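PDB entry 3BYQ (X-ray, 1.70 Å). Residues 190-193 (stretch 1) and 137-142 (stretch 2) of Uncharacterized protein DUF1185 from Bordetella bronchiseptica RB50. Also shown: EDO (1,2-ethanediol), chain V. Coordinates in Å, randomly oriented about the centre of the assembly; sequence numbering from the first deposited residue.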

# COMPACT_ATOMS: atom_id res chain seq x y z
N ASP B 190 20.74 -7.73 34.19
CA ASP B 190 21.76 -7.41 33.19
C ASP B 190 21.14 -6.75 31.98
O ASP B 190 21.84 -6.31 31.06
CB ASP B 190 22.54 -8.66 32.76
CG ASP B 190 21.68 -9.73 32.10
OD1 ASP B 190 20.46 -9.68 32.27
OD2 ASP B 190 22.22 -10.63 31.41
N GLY B 191 19.83 -6.67 31.99
CA GLY B 191 19.07 -6.11 30.90
C GLY B 191 18.42 -7.19 30.07
O GLY B 191 17.72 -6.91 29.10
N GLN B 192 18.74 -8.45 30.39
CA GLN B 192 18.17 -9.62 29.69
C GLN B 192 17.21 -10.43 30.55
O GLN B 192 16.05 -10.65 30.19
CB GLN B 192 19.30 -10.55 29.21
CG GLN B 192 20.15 -9.86 28.21
CD GLN B 192 21.19 -10.75 27.63
OE1 GLN B 192 21.13 -11.05 26.44
NE2 GLN B 192 22.13 -11.23 28.46
N ARG B 193 17.71 -10.82 31.72
CA ARG B 193 16.98 -11.72 32.61
C ARG B 193 17.17 -11.35 34.07
O ARG B 193 16.93 -12.23 34.92
CB ARG B 193 17.51 -13.17 32.44
CG ARG B 193 17.58 -13.70 31.01
CD ARG B 193 18.26 -15.07 30.96
NE ARG B 193 18.41 -15.55 29.59
CZ ARG B 193 19.46 -15.33 28.80
NH1 ARG B 193 20.45 -14.56 29.19
NH2 ARG B 193 19.48 -15.84 27.58
OXT ARG B 193 17.59 -10.22 34.39
C1 EDO V . 16.59 -18.63 26.32
O1 EDO V . 17.94 -18.17 26.48
C2 EDO V . 15.65 -17.91 27.24
O2 EDO V . 16.34 -17.51 28.42
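Stretch 2 (137-142) IHASYV

What shape does the 137-142 stretch take as it meets the chain's last four residues? Neither segment forms a regular helix or strand. Ala139 to Val142 make a type I beta turn, closed by the bond from Val142 N to Ala139 O at 3.2 Å, and this turn lies on the backbone of Gly191 and Gln192. Ala139 and Gln192 come nearest in register, their CA atoms 4.2 Å apart. Both stretches advance in the same sense here: Ser140 answers Gly191, and Tyr141 answers Gln192.

How does Gln192 hold the turn? Its carbonyl O accepts a hydrogen bond from Tyr141 N at 3.0 Å, just as Gly191 O accepts one from Ser140 N at 2.9 Å. Two successive amides of the turn thus meet two successive carbonyls. The same Gln192 O lies 3.4 Å from Ala139 CB, while Gln192 CB packs 3.7 Å from Tyr141 CD1. Asp190 braces this backbone from within its own stretch, its OD1 accepting from Gln192 N at 2.8 Å and Arg193 N at 3.0 Å.

Why does Tyr141 cover the most surface? Its CA-to-CB bond points toward the terminal stretch, and its ring meets Arg193. The guanidinium lies flat on the ring, with centres 4.1 Å apart and planes at 22°, a cation-pi arrangement that places charge over the aromatic face. Ethanediol, probably from the crystallisation liquor, accepts hydrogen bonds from Arg193: NE to O2 at 3.1 Å and NH2 to O1 at 3.0 Å.

What do the waters add? One joins His138 O (2.7 Å from the water O), Gly191 N (2.8 Å from it) and the terminal Arg193 OXT (2.7 Å from it). Another water O bridges the side chains, 2.6 Å from Tyr141 OH and 2.8 Å from Gln192 OE1.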

# COMPACT_ATOMS: atom_id res chain seq x y z
N ILE B 137 11.56 -2.96 29.52
CA ILE B 137 12.70 -2.04 29.72
C ILE B 137 13.75 -2.56 30.71
O ILE B 137 14.89 -2.08 30.69
CB ILE B 137 12.26 -0.61 30.13
CG1 ILE B 137 11.68 -0.52 31.52
CG2 ILE B 137 11.29 0.00 29.03
CD1 ILE B 137 11.47 0.95 31.92
N HIS B 138 13.38 -3.52 31.54
CA HIS B 138 14.28 -3.98 32.58
C HIS B 138 14.92 -5.34 32.34
O HIS B 138 15.87 -5.72 33.02
CB HIS B 138 13.55 -4.05 33.92
CG HIS B 138 13.03 -2.73 34.37
ND1 HIS B 138 13.85 -1.65 34.61
CD2 HIS B 138 11.76 -2.32 34.61
CE1 HIS B 138 13.11 -0.63 35.00
NE2 HIS B 138 11.84 -1.00 35.01
N ALA B 139 14.38 -6.05 31.37
CA ALA B 139 14.82 -7.41 31.08
C ALA B 139 14.18 -7.81 29.75
O ALA B 139 12.99 -8.07 29.68
CB ALA B 139 14.39 -8.39 32.16
N SER B 140 15.00 -7.84 28.72
CA SER B 140 14.51 -8.03 27.37
C SER B 140 13.74 -9.34 27.17
O SER B 140 12.91 -9.43 26.29
CB SER B 140 15.69 -7.98 26.37
OG SER B 140 16.59 -8.99 26.64
N TYR B 141 14.05 -10.35 27.98
CA TYR B 141 13.41 -11.67 27.80
C TYR B 141 12.04 -11.85 28.41
O TYR B 141 11.45 -12.90 28.25
CB TYR B 141 14.31 -12.79 28.33
CG TYR B 141 15.46 -13.22 27.41
CD1 TYR B 141 16.70 -12.61 27.47
CD2 TYR B 141 15.28 -14.24 26.50
CE1 TYR B 141 17.72 -12.99 26.61
CE2 TYR B 141 16.29 -14.65 25.66
CZ TYR B 141 17.51 -14.03 25.72
OH TYR B 141 18.49 -14.46 24.87
N VAL B 142 11.50 -10.84 29.07
CA VAL B 142 10.13 -11.00 29.70
C VAL B 142 9.12 -11.20 28.60
O VAL B 142 8.77 -10.26 27.87
CB VAL B 142 9.79 -9.86 30.66
CG1 VAL B 142 8.33 -9.90 31.08
CG2 VAL B 142 10.75 -9.91 31.87
O HOH W 1 17.67 -7.69 33.42
O HOH W 2 20.84 -13.64 25.47